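Local coordinates for Sodium/calcium exchanger membrane region domain-containing protein (Archaeoglobus fulgidus, PDB 4KPP) that probably exchanges protons for calcium ions across the membrane, as a member of the sodium/calcium exchanger family, at residues I114-V119 with A277-K282; N108-G113 with L346-Q351; L49-A54 with L72-P77; Q323-V328 with I369-I374; R139-F144 with A174-L179. One frame throughout, in Å; residues are numbered along the deposited sequence.

Contact 1. Residues I114-V119 with A277-K282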
# COMPACT_ATOMS: atom_id res chain seq x y z
N ILE A 114 9.23 -7.02 1.45
CA ILE A 114 9.14 -7.81 0.22
C ILE A 114 9.17 -6.93 -1.02
O ILE A 114 10.05 -7.07 -1.86
CB ILE A 114 7.88 -8.70 0.21
CG1 ILE A 114 7.94 -9.73 1.34
CG2 ILE A 114 7.70 -9.38 -1.14
CD1 ILE A 114 9.12 -10.69 1.23
N GLY A 115 8.20 -6.03 -1.13
CA GLY A 115 8.06 -5.17 -2.30
C GLY A 115 9.29 -4.37 -2.70
O GLY A 115 9.81 -4.54 -3.80
N TRP A 116 9.76 -3.50 -1.81
CA TRP A 116 10.94 -2.68 -2.09
C TRP A 116 12.17 -3.52 -2.41
O TRP A 116 12.94 -3.18 -3.31
CB TRP A 116 11.27 -1.75 -0.92
CG TRP A 116 10.29 -0.65 -0.69
CD1 TRP A 116 9.00 -0.58 -1.15
CD2 TRP A 116 10.51 0.54 0.08
NE1 TRP A 116 8.41 0.59 -0.72
CE2 TRP A 116 9.31 1.29 0.03
CE3 TRP A 116 11.60 1.05 0.79
CZ2 TRP A 116 9.18 2.52 0.68
CZ3 TRP A 116 11.46 2.26 1.43
CH2 TRP A 116 10.27 2.98 1.37
N SER A 117 12.35 -4.60 -1.67
CA SER A 117 13.53 -5.45 -1.85
C SER A 117 13.46 -6.24 -3.16
O SER A 117 14.43 -6.28 -3.91
CB SER A 117 13.69 -6.40 -0.67
OG SER A 117 12.67 -7.38 -0.66
N LEU A 118 12.31 -6.86 -3.41
CA LEU A 118 12.10 -7.65 -4.62
C LEU A 118 12.31 -6.80 -5.86
O LEU A 118 13.11 -7.16 -6.74
CB LEU A 118 10.68 -8.24 -4.62
CG LEU A 118 10.29 -9.44 -5.49
CD1 LEU A 118 9.09 -9.08 -6.37
CD2 LEU A 118 11.44 -9.98 -6.33
N VAL A 119 11.60 -5.68 -5.93
CA VAL A 119 11.69 -4.78 -7.08
C VAL A 119 13.12 -4.30 -7.29
O VAL A 119 13.60 -4.23 -8.42
CB VAL A 119 10.73 -3.59 -6.93
CG1 VAL A 119 10.99 -2.54 -7.99
CG2 VAL A 119 9.28 -4.07 -7.00
N ALA A 277 6.50 5.04 -7.02
CA ALA A 277 5.16 4.57 -6.71
C ALA A 277 5.16 3.73 -5.44
O ALA A 277 4.28 3.88 -4.59
CB ALA A 277 4.59 3.77 -7.88
N LEU A 278 6.14 2.85 -5.31
CA LEU A 278 6.25 1.99 -4.13
C LEU A 278 6.53 2.80 -2.87
O LEU A 278 6.05 2.47 -1.79
CB LEU A 278 7.35 0.95 -4.33
CG LEU A 278 7.13 -0.12 -5.39
CD1 LEU A 278 8.23 -1.16 -5.31
CD2 LEU A 278 5.76 -0.77 -5.24
N ILE A 279 7.32 3.86 -3.01
CA ILE A 279 7.65 4.72 -1.88
C ILE A 279 6.45 5.58 -1.49
O ILE A 279 6.14 5.73 -0.31
CB ILE A 279 8.88 5.60 -2.19
CG1 ILE A 279 10.13 4.71 -2.29
CG2 ILE A 279 9.05 6.68 -1.12
CD1 ILE A 279 11.35 5.42 -2.87
N SER A 280 5.76 6.12 -2.50
CA SER A 280 4.55 6.90 -2.27
C SER A 280 3.41 6.04 -1.73
O SER A 280 2.60 6.50 -0.94
CB SER A 280 4.10 7.61 -3.56
OG SER A 280 2.90 8.32 -3.35
N SER A 281 3.35 4.79 -2.17
CA SER A 281 2.35 3.85 -1.67
C SER A 281 2.59 3.56 -0.19
O SER A 281 1.65 3.39 0.58
CB SER A 281 2.38 2.55 -2.46
OG SER A 281 1.46 1.61 -1.93
N LYS A 282 3.87 3.50 0.19
CA LYS A 282 4.23 3.39 1.60
C LYS A 282 3.71 4.60 2.36
O LYS A 282 3.21 4.46 3.47
CB LYS A 282 5.75 3.23 1.77
CG LYS A 282 6.26 3.46 3.19
CD LYS A 282 5.69 2.47 4.20
CE LYS A 282 6.13 2.83 5.61
NZ LYS A 282 5.55 1.95 6.66
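Trp-116 reaches from helix 96-127 to Leu-278, Ile-279 and Lys-282 and meets each of them in a different way. Its CG stands beside the backbone N and anti to the carbonyl carbon (chi1 -69°). The indole reaches segment 277-282, whose axis runs almost antiparallel to that of 114-119, with a closest approach of 10.5 Å. Its N-H points to the carbonyl of Leu-278, which lies at the ring edge; the bond is weak, with Trp-116 NE1 to Leu-278 O 3.2 Å and 148° at the hydrogen. That oxygen also receives the backbone N-H of Lys-282, so it serves both helix and indole. Over one ring face sits Ile-279, whose CG1 makes a CH-pi contact 4.2 Å from the centroid of the six-membered ring. Lys-282 CB approaches Trp-116 CZ2 obliquely at 3.7 Å; the lysine chain then bends at chi2 (62°) and leads away, and its NZ is held by Ser-324 OG and Asn-108 OD1. Val-119 and Leu-278 meet tip to tip, Val-119 CG2 to Leu-278 CD1 at 3.5 Å. Around this buried pairing, helix 242-267 packs on Val-119 and Leu-278, while helix 138-152 lies against Ile-279, Ser-280 and Lys-282.

Contact 2. Residues N108-G113 with L346-Q351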
# COMPACT_ATOMS: atom_id res chain seq x y z
N ASN A 108 2.05 -2.74 5.50
CA ASN A 108 3.21 -1.85 5.53
C ASN A 108 4.54 -2.59 5.49
O ASN A 108 5.42 -2.25 4.70
CB ASN A 108 3.18 -0.94 6.76
CG ASN A 108 2.31 0.28 6.55
OD1 ASN A 108 2.79 1.34 6.14
ND2 ASN A 108 1.02 0.15 6.83
N ARG A 109 4.70 -3.59 6.35
CA ARG A 109 5.96 -4.30 6.46
C ARG A 109 6.24 -5.18 5.25
O ARG A 109 7.40 -5.32 4.83
CB ARG A 109 6.02 -5.11 7.76
CG ARG A 109 5.93 -4.24 9.02
CD ARG A 109 6.80 -4.78 10.15
NE ARG A 109 6.41 -6.12 10.57
CZ ARG A 109 5.46 -6.38 11.46
NH1 ARG A 109 4.80 -5.38 12.04
NH2 ARG A 109 5.17 -7.63 11.78
N LEU A 110 5.19 -5.75 4.68
CA LEU A 110 5.32 -6.57 3.48
C LEU A 110 5.76 -5.71 2.30
O LEU A 110 6.53 -6.14 1.45
CB LEU A 110 3.99 -7.24 3.15
CG LEU A 110 3.97 -8.21 1.96
CD1 LEU A 110 4.29 -9.62 2.42
CD2 LEU A 110 2.64 -8.15 1.23
N LEU A 111 5.25 -4.48 2.27
CA LEU A 111 5.53 -3.55 1.18
C LEU A 111 7.02 -3.23 1.13
O LEU A 111 7.63 -3.21 0.06
CB LEU A 111 4.74 -2.27 1.38
CG LEU A 111 4.21 -1.48 0.18
CD1 LEU A 111 4.19 -0.01 0.53
CD2 LEU A 111 5.00 -1.73 -1.10
N ILE A 112 7.61 -2.98 2.29
CA ILE A 112 9.02 -2.65 2.36
C ILE A 112 9.88 -3.91 2.35
O ILE A 112 10.81 -4.03 1.56
CB ILE A 112 9.35 -1.80 3.60
CG1 ILE A 112 8.62 -0.46 3.51
CG2 ILE A 112 10.86 -1.59 3.74
CD1 ILE A 112 8.83 0.43 4.71
N GLY A 113 9.55 -4.85 3.24
CA GLY A 113 10.32 -6.07 3.38
C GLY A 113 10.36 -6.92 2.13
O GLY A 113 11.40 -7.49 1.79
N LEU A 346 16.05 -9.64 4.65
CA LEU A 346 16.42 -10.54 5.74
C LEU A 346 15.76 -10.17 7.07
O LEU A 346 15.17 -11.02 7.73
CB LEU A 346 17.94 -10.60 5.90
CG LEU A 346 18.71 -11.18 4.72
CD1 LEU A 346 20.21 -11.20 5.00
CD2 LEU A 346 18.20 -12.57 4.37
N LEU A 347 15.88 -8.90 7.46
CA LEU A 347 15.31 -8.44 8.73
C LEU A 347 13.80 -8.65 8.80
O LEU A 347 13.23 -8.82 9.88
CB LEU A 347 15.66 -6.98 8.98
CG LEU A 347 17.13 -6.71 9.34
CD1 LEU A 347 17.40 -5.22 9.43
CD2 LEU A 347 17.47 -7.40 10.65
N PHE A 348 13.15 -8.65 7.63
CA PHE A 348 11.72 -8.91 7.55
C PHE A 348 11.40 -10.39 7.76
O PHE A 348 10.66 -10.75 8.67
CB PHE A 348 11.16 -8.44 6.21
CG PHE A 348 9.72 -8.84 5.98
CD1 PHE A 348 8.69 -8.11 6.55
CD2 PHE A 348 9.41 -9.94 5.20
CE1 PHE A 348 7.37 -8.48 6.34
CE2 PHE A 348 8.10 -10.31 4.99
CZ PHE A 348 7.08 -9.58 5.56
N ILE A 349 11.97 -11.24 6.90
CA ILE A 349 11.65 -12.67 6.92
C ILE A 349 12.12 -13.38 8.19
O ILE A 349 11.53 -14.37 8.60
CB ILE A 349 12.20 -13.41 5.67
CG1 ILE A 349 13.69 -13.13 5.48
CG2 ILE A 349 11.41 -13.01 4.43
CD1 ILE A 349 14.60 -14.21 6.05
N VAL A 350 13.18 -12.86 8.81
CA VAL A 350 13.66 -13.43 10.07
C VAL A 350 12.59 -13.32 11.15
O VAL A 350 12.35 -14.27 11.90
CB VAL A 350 14.97 -12.75 10.54
CG1 VAL A 350 15.18 -12.96 12.03
CG2 VAL A 350 16.16 -13.28 9.75
N GLN A 351 11.93 -12.16 11.21
CA GLN A 351 10.87 -11.93 12.18
C GLN A 351 9.67 -12.82 11.89
O GLN A 351 8.97 -13.26 12.81
CB GLN A 351 10.44 -10.46 12.16
CG GLN A 351 9.49 -10.06 13.29
CD GLN A 351 8.02 -10.12 12.88
OE1 GLN A 351 7.64 -9.66 11.80
NE2 GLN A 351 7.19 -10.69 13.75
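Phe-348 packing onto Gly-113 makes this a buried helix-helix contact of a membrane transporter, joining helix 96-127 to helix 338-353, with a hydrogen bond between Arg-109 and Gln-351 at one end. The short segments run at 135° to each other, and Gly-113 and Phe-348 bring their CA atoms within 5.2 Å. Because Gly-113 carries no side chain, its CA can sit 3.8 Å from Phe-348 CB. The CB of Phe-348 points toward the other helix, and its CG is anti to the backbone N (chi1 172°). Farther out, Phe-348 CE1 lies 3.5 Å from Arg-109 O, an oxygen already engaged by the N-H of Gly-113 and by Gln-323 NE2, and Phe-348 CZ reaches Leu-110 CD1 at 4.2 Å. The arginine chain, bent at chi2 and chi3, offers Arg-109 NH2 to Gln-351 OE1 at 3.2 Å, with a bent N-H...O angle of 136°. The donor stands above the carbonyl plane, and the guanidinium and amide planes are steeply inclined. Gln-351 is a lesser partner of this guanidinium: from helix 311-331, Glu-316 forms a salt bridge with NH2 and Thr-320 OG1 is hydrogen-bonded to NH1. From helix 242-267, Trp-248 sets its ring nearly perpendicular to that of Phe-348.

Contact 3. Residues L49-A54 with L72-P77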
# COMPACT_ATOMS: atom_id res chain seq x y z
N LEU A 49 -7.73 -3.18 -13.31
CA LEU A 49 -8.67 -2.33 -14.03
C LEU A 49 -8.59 -0.90 -13.50
O LEU A 49 -8.52 0.05 -14.27
CB LEU A 49 -10.10 -2.86 -13.90
CG LEU A 49 -10.34 -4.25 -14.49
CD1 LEU A 49 -11.72 -4.79 -14.10
CD2 LEU A 49 -10.18 -4.24 -16.01
N ILE A 50 -8.60 -0.78 -12.17
CA ILE A 50 -8.50 0.52 -11.51
C ILE A 50 -7.19 1.22 -11.88
O ILE A 50 -7.19 2.41 -12.18
CB ILE A 50 -8.62 0.38 -9.98
CG1 ILE A 50 -10.08 0.13 -9.59
CG2 ILE A 50 -8.10 1.62 -9.28
CD1 ILE A 50 -10.29 -0.11 -8.12
N SER A 51 -6.10 0.47 -11.89
CA SER A 51 -4.80 1.04 -12.24
C SER A 51 -4.78 1.50 -13.70
O SER A 51 -4.26 2.57 -14.00
CB SER A 51 -3.67 0.04 -11.97
OG SER A 51 -3.53 -0.16 -10.58
N TRP A 52 -5.34 0.68 -14.58
CA TRP A 52 -5.47 1.03 -15.99
C TRP A 52 -6.30 2.30 -16.15
O TRP A 52 -5.99 3.16 -16.97
CB TRP A 52 -6.13 -0.10 -16.78
CG TRP A 52 -5.24 -1.27 -17.02
CD1 TRP A 52 -3.89 -1.32 -16.82
CD2 TRP A 52 -5.62 -2.56 -17.50
NE1 TRP A 52 -3.41 -2.56 -17.15
CE2 TRP A 52 -4.45 -3.34 -17.57
CE3 TRP A 52 -6.84 -3.13 -17.88
CZ2 TRP A 52 -4.46 -4.67 -18.01
CZ3 TRP A 52 -6.85 -4.45 -18.31
CH2 TRP A 52 -5.67 -5.20 -18.37
N ALA A 53 -7.35 2.41 -15.34
CA ALA A 53 -8.23 3.57 -15.36
C ALA A 53 -7.54 4.83 -14.83
O ALA A 53 -7.69 5.91 -15.38
CB ALA A 53 -9.49 3.29 -14.56
N ALA A 54 -6.77 4.66 -13.76
CA ALA A 54 -6.08 5.78 -13.12
C ALA A 54 -4.96 6.32 -14.00
O ALA A 54 -4.68 7.52 -14.00
CB ALA A 54 -5.53 5.37 -11.77
N LEU A 72 -2.11 5.67 -4.65
CA LEU A 72 -3.16 5.36 -3.68
C LEU A 72 -4.20 4.44 -4.31
O LEU A 72 -4.58 3.43 -3.73
CB LEU A 72 -3.83 6.64 -3.18
CG LEU A 72 -5.11 6.44 -2.36
CD1 LEU A 72 -4.82 5.63 -1.10
CD2 LEU A 72 -5.75 7.77 -2.01
N LEU A 73 -4.65 4.81 -5.51
CA LEU A 73 -5.65 4.03 -6.22
C LEU A 73 -5.14 2.63 -6.55
O LEU A 73 -5.93 1.71 -6.76
CB LEU A 73 -6.10 4.76 -7.50
CG LEU A 73 -6.81 6.11 -7.32
CD1 LEU A 73 -7.01 6.80 -8.65
CD2 LEU A 73 -8.15 5.93 -6.61
N ALA A 74 -3.82 2.48 -6.58
CA ALA A 74 -3.20 1.19 -6.87
C ALA A 74 -3.30 0.20 -5.70
O ALA A 74 -3.08 -1.00 -5.88
CB ALA A 74 -1.74 1.38 -7.28
N VAL A 75 -3.62 0.70 -4.51
CA VAL A 75 -3.72 -0.14 -3.33
C VAL A 75 -5.09 -0.05 -2.66
O VAL A 75 -5.23 -0.25 -1.46
CB VAL A 75 -2.60 0.17 -2.30
CG1 VAL A 75 -1.24 -0.19 -2.88
CG2 VAL A 75 -2.64 1.63 -1.88
N LEU A 76 -6.10 0.26 -3.47
CA LEU A 76 -7.48 0.28 -3.00
C LEU A 76 -7.96 -1.03 -2.36
O LEU A 76 -8.70 -0.99 -1.37
CB LEU A 76 -8.42 0.71 -4.14
CG LEU A 76 -9.43 1.81 -3.83
CD1 LEU A 76 -8.75 2.99 -3.14
CD2 LEU A 76 -10.13 2.27 -5.10
N PRO A 77 -7.56 -2.20 -2.91
CA PRO A 77 -7.96 -3.44 -2.23
C PRO A 77 -7.48 -3.52 -0.78
O PRO A 77 -8.16 -4.11 0.05
CB PRO A 77 -7.27 -4.52 -3.07
CG PRO A 77 -7.21 -3.95 -4.43
CD PRO A 77 -6.98 -2.48 -4.24
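Ile-50 lays its two branches over different parts of a broken helix. Its CG2 rests 3.3 Å from Leu-73 O and 4.1 Å from Leu-73 CB, whereas its other branch carries CD1 to within 3.8 Å of Leu-76 CD2. The first torsion sets CG1 beside the backbone N (chi1 -75°) and CG2 anti to it, which puts CG2 near Leu-73. Against both leucines the isoleucine side chain runs at about a right angle, so branches meet by crossing and do not lie alongside. One turn later on the same face, Ala-54 offers its CB to Leu-73 CD1 at 3.7 Å. Leu-73 is therefore held at two points, by its CB and by one methyl of its far end. The segment facing helix 32-60 spans the interruption between helix 67-73 and helix 76-91, within a single predicted transmembrane span, consistent with the broken membrane helices known in sodium/calcium exchanger relatives. A type I turn from Leu-73 to Leu-76 carries the chain through the break, and Val-75 takes the N-cap position of the second helix. The closest CA pair is that of Ser-51 and Ala-74, 5.6 Å apart. The serine hydroxyl makes only van der Waals contact there, Ser-51 OG to Ala-74 CA 4.0 Å, and is hydrogen-bonded to Ser-47 O in its own helix. From helix 202-221, Phe-213 packs on both Ile-50 and Leu-73.

Contact 4. Residues Q323-V328 with I369-I374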
# COMPACT_ATOMS: atom_id res chain seq x y z
N GLN A 323 10.82 -0.45 11.44
CA GLN A 323 11.17 -0.78 10.07
C GLN A 323 11.09 0.46 9.18
O GLN A 323 11.88 0.62 8.25
CB GLN A 323 10.25 -1.86 9.51
CG GLN A 323 10.64 -2.33 8.11
CD GLN A 323 9.49 -3.00 7.38
OE1 GLN A 323 8.34 -2.59 7.50
NE2 GLN A 323 9.80 -4.03 6.60
N SER A 324 10.13 1.32 9.48
CA SER A 324 9.90 2.52 8.68
C SER A 324 10.98 3.57 8.91
O SER A 324 11.32 4.33 8.00
CB SER A 324 8.51 3.10 8.96
OG SER A 324 7.50 2.14 8.72
N LEU A 325 11.50 3.62 10.13
CA LEU A 325 12.62 4.50 10.44
C LEU A 325 13.83 4.07 9.63
O LEU A 325 14.50 4.90 9.01
CB LEU A 325 12.96 4.40 11.93
CG LEU A 325 13.32 5.69 12.67
CD1 LEU A 325 14.26 5.40 13.84
CD2 LEU A 325 13.92 6.73 11.73
N PHE A 326 14.09 2.77 9.63
CA PHE A 326 15.19 2.20 8.87
C PHE A 326 15.01 2.42 7.37
O PHE A 326 15.99 2.64 6.65
CB PHE A 326 15.32 0.71 9.19
CG PHE A 326 16.50 0.05 8.55
CD1 PHE A 326 17.79 0.50 8.81
CD2 PHE A 326 16.33 -1.02 7.69
CE1 PHE A 326 18.88 -0.11 8.21
CE2 PHE A 326 17.41 -1.63 7.09
CZ PHE A 326 18.69 -1.18 7.36
N ALA A 327 13.76 2.38 6.92
CA ALA A 327 13.44 2.64 5.52
C ALA A 327 13.77 4.08 5.14
O ALA A 327 14.37 4.33 4.10
CB ALA A 327 11.98 2.33 5.25
N VAL A 328 13.36 5.02 5.99
CA VAL A 328 13.66 6.44 5.78
C VAL A 328 15.16 6.69 5.69
O VAL A 328 15.63 7.39 4.79
CB VAL A 328 13.08 7.30 6.93
CG1 VAL A 328 13.68 8.70 6.91
CG2 VAL A 328 11.57 7.37 6.83
N ILE A 369 18.58 0.89 15.95
CA ILE A 369 20.01 1.06 16.18
C ILE A 369 20.79 1.15 14.86
O ILE A 369 21.75 1.91 14.76
CB ILE A 369 20.58 -0.03 17.11
CG1 ILE A 369 19.98 0.13 18.51
CG2 ILE A 369 22.09 0.03 17.18
CD1 ILE A 369 20.41 -0.93 19.49
N LEU A 370 20.35 0.41 13.85
CA LEU A 370 20.93 0.52 12.51
C LEU A 370 20.66 1.90 11.89
O LEU A 370 21.48 2.42 11.14
CB LEU A 370 20.38 -0.56 11.57
CG LEU A 370 20.95 -1.97 11.67
CD1 LEU A 370 20.23 -2.89 10.70
CD2 LEU A 370 22.44 -1.97 11.39
N SER A 371 19.50 2.47 12.22
CA SER A 371 19.09 3.75 11.65
C SER A 371 19.96 4.91 12.11
O SER A 371 20.31 5.78 11.32
CB SER A 371 17.63 4.03 12.01
OG SER A 371 16.77 3.04 11.48
N LEU A 372 20.28 4.93 13.40
CA LEU A 372 20.94 6.07 14.03
C LEU A 372 22.28 6.54 13.44
O LEU A 372 22.49 7.74 13.28
CB LEU A 372 21.04 5.87 15.55
CG LEU A 372 19.70 5.66 16.25
CD1 LEU A 372 19.87 5.60 17.77
CD2 LEU A 372 18.71 6.76 15.87
N PRO A 373 23.20 5.60 13.12
CA PRO A 373 24.46 6.08 12.52
C PRO A 373 24.22 6.66 11.13
O PRO A 373 24.86 7.63 10.74
CB PRO A 373 25.30 4.80 12.40
CG PRO A 373 24.66 3.81 13.29
CD PRO A 373 23.21 4.14 13.30
N ILE A 374 23.30 6.05 10.38
CA ILE A 374 22.96 6.53 9.05
C ILE A 374 22.33 7.91 9.13
O ILE A 374 22.75 8.83 8.42
CB ILE A 374 21.99 5.56 8.34
CG1 ILE A 374 22.63 4.18 8.19
CG2 ILE A 374 21.60 6.11 6.97
CD1 ILE A 374 21.75 3.16 7.49
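The ring of Phe-326 has Ser-371 OG at its edge, close to the ring plane, while Leu-370 and Ile-374 approach it obliquely. Leu-370 gives the fuller contact of those two: Leu-370 CB lies 3.7 Å and Leu-370 CD1 4.0 Å from Phe-326 CE1. Ile-374 CD1 adds a looser touch on Phe-326 CE1 at 4.4 Å. Phe-326 CG is anti to the backbone N (chi1 -175°), and the ring end of the side chain comes nearer to helix 357-377 than its base does. This is close packing of two membrane helices running in the same general direction, beside the calcium site formed in part by Ile-330 and Glu-340: the axes of 323-328 and 369-374 cross at 26°, 8.7 Å apart. The small side chain of Ser-371 allows the approach, its CA coming within 5.0 Å of Phe-326 CA. Ser-371 OG sits 3.2 Å from Phe-326 CA, and although the N of Phe-326 is also near, the angle is too poor for a bond. The hydroxyl is instead hydrogen-bonded to Tyr-367 O, one turn back in its own helix. Leu-325 CD1 also packs on Ser-371 CB at 4.1 Å, and helix 138-152 adds Phe-146 against Leu-325.

Contact 5. Residues R139-F144 with A174-L179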
# COMPACT_ATOMS: atom_id res chain seq x y z
N ARG A 139 12.66 13.25 -1.87
CA ARG A 139 12.85 13.97 -0.61
C ARG A 139 11.53 14.44 0.00
O ARG A 139 11.43 14.63 1.21
CB ARG A 139 13.79 15.17 -0.80
CG ARG A 139 15.19 14.81 -1.25
CD ARG A 139 16.12 16.01 -1.08
NE ARG A 139 17.26 15.98 -1.99
CZ ARG A 139 18.44 15.43 -1.70
NH1 ARG A 139 19.42 15.46 -2.59
NH2 ARG A 139 18.63 14.85 -0.52
N LEU A 140 10.53 14.64 -0.85
CA LEU A 140 9.19 14.98 -0.40
C LEU A 140 8.64 13.84 0.47
O LEU A 140 8.33 14.04 1.64
CB LEU A 140 8.27 15.21 -1.60
CG LEU A 140 7.04 16.13 -1.49
CD1 LEU A 140 6.00 15.73 -2.53
CD2 LEU A 140 6.42 16.16 -0.10
N GLU A 141 8.52 12.66 -0.13
CA GLU A 141 7.96 11.51 0.58
C GLU A 141 8.80 11.13 1.80
O GLU A 141 8.26 10.66 2.80
CB GLU A 141 7.77 10.30 -0.34
CG GLU A 141 8.39 10.43 -1.72
CD GLU A 141 7.52 11.21 -2.69
OE1 GLU A 141 6.32 10.87 -2.82
OE2 GLU A 141 8.04 12.15 -3.33
N ILE A 142 10.11 11.33 1.71
CA ILE A 142 11.01 11.07 2.83
C ILE A 142 10.63 11.90 4.06
O ILE A 142 10.57 11.38 5.18
CB ILE A 142 12.48 11.37 2.46
CG1 ILE A 142 12.98 10.37 1.41
CG2 ILE A 142 13.37 11.34 3.69
CD1 ILE A 142 14.42 10.58 1.00
N PHE A 143 10.35 13.18 3.83
CA PHE A 143 9.96 14.09 4.89
C PHE A 143 8.69 13.63 5.60
O PHE A 143 8.64 13.59 6.83
CB PHE A 143 9.75 15.49 4.31
CG PHE A 143 9.27 16.50 5.31
CD1 PHE A 143 10.16 17.16 6.14
CD2 PHE A 143 7.92 16.81 5.42
CE1 PHE A 143 9.72 18.10 7.06
CE2 PHE A 143 7.47 17.74 6.33
CZ PHE A 143 8.37 18.39 7.15
N PHE A 144 7.67 13.29 4.82
CA PHE A 144 6.40 12.88 5.39
C PHE A 144 6.46 11.49 6.02
O PHE A 144 5.75 11.20 6.97
CB PHE A 144 5.28 12.96 4.36
CG PHE A 144 4.73 14.34 4.19
CD1 PHE A 144 3.81 14.84 5.10
CD2 PHE A 144 5.14 15.14 3.14
CE1 PHE A 144 3.31 16.12 4.95
CE2 PHE A 144 4.64 16.41 2.99
CZ PHE A 144 3.73 16.90 3.90
N ALA A 174 -3.03 14.56 3.45
CA ALA A 174 -3.68 15.64 2.72
C ALA A 174 -2.69 16.73 2.31
O ALA A 174 -2.70 17.20 1.17
CB ALA A 174 -4.81 16.24 3.54
N ILE A 175 -1.83 17.11 3.25
CA ILE A 175 -0.77 18.08 2.98
C ILE A 175 0.23 17.52 1.96
O ILE A 175 0.68 18.23 1.06
CB ILE A 175 -0.02 18.46 4.28
CG1 ILE A 175 -0.96 19.20 5.23
CG2 ILE A 175 1.20 19.32 3.97
CD1 ILE A 175 -0.29 19.62 6.53
N TYR A 176 0.56 16.24 2.12
CA TYR A 176 1.45 15.56 1.19
C TYR A 176 0.90 15.56 -0.23
O TYR A 176 1.62 15.86 -1.18
CB TYR A 176 1.71 14.13 1.65
CG TYR A 176 2.31 13.25 0.59
CD1 TYR A 176 3.60 13.47 0.12
CD2 TYR A 176 1.60 12.18 0.06
CE1 TYR A 176 4.16 12.66 -0.85
CE2 TYR A 176 2.14 11.37 -0.91
CZ TYR A 176 3.42 11.61 -1.37
OH TYR A 176 3.98 10.80 -2.33
N ILE A 177 -0.38 15.23 -0.36
CA ILE A 177 -1.05 15.26 -1.66
C ILE A 177 -1.02 16.66 -2.26
O ILE A 177 -0.66 16.83 -3.43
CB ILE A 177 -2.50 14.77 -1.55
CG1 ILE A 177 -2.54 13.26 -1.36
CG2 ILE A 177 -3.30 15.17 -2.78
CD1 ILE A 177 -1.81 12.51 -2.46
N TYR A 178 -1.38 17.65 -1.45
CA TYR A 178 -1.39 19.04 -1.88
C TYR A 178 -0.03 19.50 -2.40
O TYR A 178 0.05 20.20 -3.41
CB TYR A 178 -1.84 19.94 -0.72
CG TYR A 178 -1.65 21.42 -0.98
CD1 TYR A 178 -2.50 22.11 -1.85
CD2 TYR A 178 -0.63 22.13 -0.37
CE1 TYR A 178 -2.33 23.46 -2.09
CE2 TYR A 178 -0.45 23.48 -0.60
CZ TYR A 178 -1.30 24.14 -1.46
OH TYR A 178 -1.12 25.49 -1.70
N LEU A 179 1.03 19.10 -1.72
CA LEU A 179 2.39 19.46 -2.13
C LEU A 179 2.85 18.65 -3.33
O LEU A 179 3.75 19.07 -4.06
CB LEU A 179 3.37 19.28 -0.97
CG LEU A 179 3.22 20.24 0.21
CD1 LEU A 179 4.31 19.97 1.24
CD2 LEU A 179 3.26 21.68 -0.25
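Tyr-176 crosses from helix 163-182 to helix 138-152 and meets Phe-144, Leu-140 and Glu-141 in turn. Its CB lies over the centre of the Phe-144 ring, a CH-pi contact 3.8 Å from the centroid and 7° off the normal. CG is anti to the backbone N (chi1 165°), and beyond it Tyr-176 CD1 meets Phe-144 CD2 at 3.8 Å and Leu-140 CD2 at 3.9 Å. The two rings form an offset edge-to-face pair, planes at 63°, with the tyrosine edge toward the phenylalanine face. Tyr-176 CE1 touches Leu-140 CD1 at 4.0 Å. At the tip, OH donates to Glu-141 OE1, which lies at the ring edge with its carboxylate plane nearly perpendicular to the ring; the modelled distance from Tyr-176 OH to Glu-141 OE1, 2.4 Å, is very short and its exact value doubtful. Round the rim of Phe-144, Ile-175 CG2 approaches Phe-144 CZ at 3.5 Å and Leu-179 CD1 approaches Phe-144 CE2 at 4.0 Å. The phenol oxygen has a second hydrogen-bond partner in Ser-280 OG of helix 271-285. With polar partners in Glu-141 and Ser-280, it would tie the position of the acid to both helix 163-182 and helix 271-285.

In the fold
Contact 1, whose centre lies about 8 Å from that of the chain, touches all four others. Lys-282 ties it to contacts 2 and 4: Lys-282 NZ lies 2.9 Å from Asn-108 OD1 and 2.8 Å from Ser-324 OG. Ser-280 OG meets Tyr-176 OH of contact 5 at 2.9 Å. Contact 3 joins by packing of Val-75 on Ser-281, and is farthest from contact 4, about 30 Å between centres. The segments of contacts 2 and 4 alternate along the chain, with a probable hydrogen bond from Gln-323 NE2 to Arg-109 O. The bound calcium ion, at Ile-330, Asp-333, Lys-335 and Glu-340, lies about 7 Å from the Ile-374 side chain and about 9 Å from that of Trp-116.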